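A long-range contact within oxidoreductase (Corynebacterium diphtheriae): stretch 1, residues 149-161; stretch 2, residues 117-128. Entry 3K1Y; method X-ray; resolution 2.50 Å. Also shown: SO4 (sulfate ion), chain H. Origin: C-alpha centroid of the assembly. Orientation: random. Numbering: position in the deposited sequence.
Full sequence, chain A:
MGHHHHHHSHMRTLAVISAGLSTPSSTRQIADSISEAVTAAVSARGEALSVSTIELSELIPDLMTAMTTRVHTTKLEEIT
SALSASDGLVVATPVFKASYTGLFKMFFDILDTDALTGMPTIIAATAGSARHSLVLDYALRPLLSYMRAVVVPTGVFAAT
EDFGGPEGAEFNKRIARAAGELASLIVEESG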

# COMPACT_ATOMS: atom_id res chain seq x y z
N ALA A 149 -4.76 -10.54 13.25
CA ALA A 149 -6.19 -10.39 13.52
C ALA A 149 -6.90 -10.87 12.25
O ALA A 149 -6.38 -10.70 11.15
CB ALA A 149 -6.52 -8.93 13.77
N VAL A 150 -8.06 -11.50 12.38
CA VAL A 150 -8.75 -11.92 11.16
C VAL A 150 -9.71 -10.79 10.83
O VAL A 150 -10.69 -10.56 11.54
CB VAL A 150 -9.49 -13.33 11.33
CG1 VAL A 150 -9.08 -14.00 12.63
CG2 VAL A 150 -11.00 -13.18 11.23
N VAL A 151 -9.40 -10.06 9.77
CA VAL A 151 -10.22 -8.92 9.34
C VAL A 151 -11.32 -9.30 8.36
O VAL A 151 -11.04 -9.82 7.26
CB VAL A 151 -9.34 -7.83 8.69
CG1 VAL A 151 -10.21 -6.69 8.18
CG2 VAL A 151 -8.34 -7.30 9.71
N VAL A 152 -12.57 -9.03 8.73
CA VAL A 152 -13.67 -9.37 7.84
C VAL A 152 -13.52 -8.60 6.54
O VAL A 152 -13.12 -7.43 6.54
CB VAL A 152 -15.04 -9.10 8.48
CG1 VAL A 152 -15.12 -9.79 9.83
CG2 VAL A 152 -15.31 -7.61 8.59
N PRO A 153 -13.82 -9.26 5.41
CA PRO A 153 -13.74 -8.70 4.06
C PRO A 153 -14.34 -7.31 3.88
O PRO A 153 -13.82 -6.50 3.11
CB PRO A 153 -14.47 -9.74 3.22
CG PRO A 153 -14.16 -11.01 3.93
CD PRO A 153 -14.38 -10.62 5.37
N THR A 154 -15.43 -7.03 4.57
CA THR A 154 -16.09 -5.75 4.40
C THR A 154 -15.56 -4.63 5.28
O THR A 154 -15.88 -4.56 6.47
CB THR A 154 -17.60 -5.87 4.63
OG1 THR A 154 -18.11 -6.93 3.82
CG2 THR A 154 -18.29 -4.58 4.26
N GLY A 155 -14.75 -3.76 4.68
CA GLY A 155 -14.22 -2.62 5.40
C GLY A 155 -15.28 -1.55 5.33
O GLY A 155 -16.08 -1.55 4.40
N VAL A 156 -15.31 -0.65 6.30
CA VAL A 156 -16.31 0.40 6.31
C VAL A 156 -15.70 1.80 6.23
O VAL A 156 -15.16 2.30 7.22
CB VAL A 156 -17.16 0.32 7.58
CG1 VAL A 156 -18.25 1.37 7.55
CG2 VAL A 156 -17.76 -1.06 7.71
N PHE A 157 -15.80 2.43 5.07
CA PHE A 157 -15.29 3.79 4.91
C PHE A 157 -16.46 4.75 4.76
O PHE A 157 -17.15 4.75 3.75
CB PHE A 157 -14.38 3.92 3.69
CG PHE A 157 -13.66 5.24 3.64
CD1 PHE A 157 -12.47 5.43 4.33
CD2 PHE A 157 -14.20 6.32 2.93
CE1 PHE A 157 -11.81 6.67 4.33
CE2 PHE A 157 -13.56 7.56 2.92
CZ PHE A 157 -12.36 7.74 3.62
N ALA A 158 -16.66 5.58 5.77
CA ALA A 158 -17.75 6.54 5.75
C ALA A 158 -17.33 7.91 5.25
O ALA A 158 -16.51 8.60 5.87
CB ALA A 158 -18.37 6.67 7.14
N ALA A 159 -17.89 8.30 4.11
CA ALA A 159 -17.64 9.61 3.53
C ALA A 159 -18.90 10.37 3.92
O ALA A 159 -19.98 10.06 3.43
CB ALA A 159 -17.52 9.50 2.03
N THR A 160 -18.78 11.34 4.81
CA THR A 160 -19.94 12.09 5.27
C THR A 160 -20.69 12.85 4.18
O THR A 160 -21.91 13.02 4.25
CB THR A 160 -19.54 13.09 6.37
OG1 THR A 160 -18.70 14.11 5.81
CG2 THR A 160 -18.79 12.36 7.48
N GLU A 161 -19.96 13.30 3.16
CA GLU A 161 -20.56 14.05 2.06
C GLU A 161 -21.49 13.19 1.22
O GLU A 161 -22.23 13.71 0.38
CB GLU A 161 -19.46 14.64 1.17
CG GLU A 161 -18.46 15.50 1.91
CD GLU A 161 -17.45 16.14 0.99
OE1 GLU A 161 -16.96 15.46 0.06
OE2 GLU A 161 -17.12 17.33 1.20
S SO4 H . -11.20 14.52 2.25
O1 SO4 H . -10.17 13.87 3.00
O2 SO4 H . -11.59 13.84 1.13
O3 SO4 H . -12.36 14.69 2.96
O4 SO4 H . -10.70 15.74 1.83
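Stretch 2, residues 117-128: TGMPTIIAATAG

Stretch 2 lies alongside stretch 1 as a neighbouring parallel β-strand, joined to it by two ladders of backbone hydrogen bonds with an interruption between them that one water bridges. Residues 120-127 of stretch 2 are extended throughout, and their axis runs at 12° to that of strand 156-159, with a closest approach of 4.6 Å. Together the two stretches bury 951 Å², both sides summed.

The first ladder pairs Val151 with Thr121, their CA atoms 4.6 Å apart. Thr121 N donates to Val150 O at 2.8 Å, and Val152 N donates to Thr121 O at 2.8 Å, so Thr121 bonds to the residues before and after its partner, the hallmark of a parallel pair. Before it, Val150 N makes a weak bond of 3.0 Å to Met119 O. That carbonyl also accepts from Thr121 OG1 at 2.9 Å, which satisfies a hydroxyl in a buried position. Gly118, at the approach to the strand, has a positive phi of 75°, a conformation that favours glycine.

Beyond Val152 the register shifts by two residues, because stretch 1 makes a loop through Pro153 and Thr154 while stretch 2 continues as strand. A water fills the gap in the bonding: it accepts from Ile123 N at 3.0 Å and donates to Val152 O at 3.0 Å and Thr154 O at 2.7 Å. Aliphatic side chains pack around this interruption. Val152 CG2 lies 3.4 Å from Ile122 CG1, Val156 CG2 lies 4.1 Å from Ile122 CG2, and Val151 CG1 meets Ile123 CG1 at 3.9 Å. Branched residues such as these suit extended backbone and offer apolar surface to one another, in surroundings that are mostly buried.

The second ladder begins where Val156 N donates to Ile123 O at 3.0 Å. Ala125 N then donates to Val156 O at 3.0 Å, and Ala125 O accepts from Ala158 N at 2.8 Å. Ala127 N bonds to Ala158 O at 3.0 Å, and Ala127 O receives Thr160 N at 2.9 Å. CA-H groups add weaker support, as between Phe157 CA and Ala125 O at 3.3 Å.

Side chains alternate between the sheet's two faces. On one, Val156 CB sits 3.8 Å from Ala124 CB, and Thr126 shares the face with Ala158; Thr126 OG1 donates to Ala158 O at 2.8 Å, so its polar group is paired despite burial. On the other, the Phe157 ring reaches over stretch 2, with CD1 3.6 Å from Ala125 CB and CZ 3.9 Å from Ala127 CB. The small methyl groups of these alanines leave the large ring room to lie close to the neighbouring strand.

At the far end stretch 1 turns into a 3-10 segment, and Glu161 N bonds to Gly128 O at 2.9 Å, though the position of this oxygen is less certain than the rest. Gly128 N makes a weak bond of 3.1 Å to SO4 O3. A CB here would be crowded by that same sulfate oxygen, so the absence of a side chain leaves space for the ion.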

# COMPACT_ATOMS: atom_id res chain seq x y z
N THR A 117 -4.16 -11.70 18.37
CA THR A 117 -4.05 -12.89 17.53
C THR A 117 -5.39 -13.60 17.38
O THR A 117 -6.04 -13.92 18.38
CB THR A 117 -3.03 -13.90 18.11
OG1 THR A 117 -1.75 -13.27 18.22
CG2 THR A 117 -2.93 -15.13 17.20
N GLY A 118 -5.81 -13.83 16.14
CA GLY A 118 -7.07 -14.51 15.89
C GLY A 118 -8.34 -13.68 16.11
O GLY A 118 -9.45 -14.17 15.90
N MSE A 119 -8.17 -12.42 16.50
CA MSE A 119 -9.29 -11.53 16.78
C MSE A 119 -10.17 -11.12 15.58
O MSE A 119 -9.71 -10.40 14.69
CB MSE A 119 -8.76 -10.26 17.46
CG MSE A 119 -9.82 -9.24 17.84
SE MSE A 119 -10.98 -9.90 19.23
CE MSE A 119 -9.79 -9.76 20.75
N PRO A 120 -11.44 -11.57 15.55
CA PRO A 120 -12.33 -11.19 14.44
C PRO A 120 -12.37 -9.67 14.50
O PRO A 120 -12.50 -9.11 15.59
CB PRO A 120 -13.66 -11.84 14.82
CG PRO A 120 -13.21 -13.08 15.59
CD PRO A 120 -12.10 -12.53 16.45
N THR A 121 -12.25 -9.01 13.34
CA THR A 121 -12.16 -7.55 13.29
C THR A 121 -12.73 -6.83 12.05
O THR A 121 -12.51 -7.26 10.91
CB THR A 121 -10.67 -7.11 13.38
OG1 THR A 121 -10.11 -7.56 14.62
CG2 THR A 121 -10.53 -5.59 13.28
N ILE A 122 -13.42 -5.72 12.29
CA ILE A 122 -13.94 -4.88 11.21
C ILE A 122 -13.10 -3.61 11.24
O ILE A 122 -12.96 -2.97 12.29
CB ILE A 122 -15.40 -4.42 11.44
CG1 ILE A 122 -16.38 -5.53 11.07
CG2 ILE A 122 -15.68 -3.16 10.61
CD1 ILE A 122 -17.82 -5.18 11.40
N ILE A 123 -12.53 -3.23 10.10
CA ILE A 123 -11.74 -2.01 10.04
C ILE A 123 -12.60 -0.89 9.43
O ILE A 123 -13.36 -1.12 8.49
CB ILE A 123 -10.44 -2.23 9.24
CG1 ILE A 123 -10.75 -2.82 7.87
CG2 ILE A 123 -9.50 -3.17 10.02
CD1 ILE A 123 -9.53 -2.96 6.99
N ALA A 124 -12.49 0.30 9.99
CA ALA A 124 -13.28 1.42 9.49
C ALA A 124 -12.59 2.78 9.59
O ALA A 124 -11.77 3.03 10.48
CB ALA A 124 -14.63 1.45 10.23
N ALA A 125 -12.94 3.67 8.66
CA ALA A 125 -12.39 5.01 8.62
C ALA A 125 -13.45 5.98 8.12
O ALA A 125 -14.49 5.57 7.61
CB ALA A 125 -11.19 5.05 7.71
N THR A 126 -13.19 7.27 8.29
CA THR A 126 -14.13 8.27 7.83
C THR A 126 -13.41 9.54 7.37
O THR A 126 -12.26 9.77 7.72
CB THR A 126 -15.12 8.66 8.94
OG1 THR A 126 -16.00 9.67 8.44
CG2 THR A 126 -14.38 9.21 10.17
N ALA A 127 -14.12 10.34 6.60
CA ALA A 127 -13.63 11.61 6.08
C ALA A 127 -14.81 12.27 5.37
O ALA A 127 -15.93 11.75 5.42
CB ALA A 127 -12.47 11.39 5.11
N GLY A 128 -14.56 13.40 4.72
CA GLY A 128 -15.63 14.09 4.02
C GLY A 128 -16.00 13.35 2.74
O GLY A 128 -17.16 12.98 2.52
O HOH W 1 -13.75 -4.96 8.03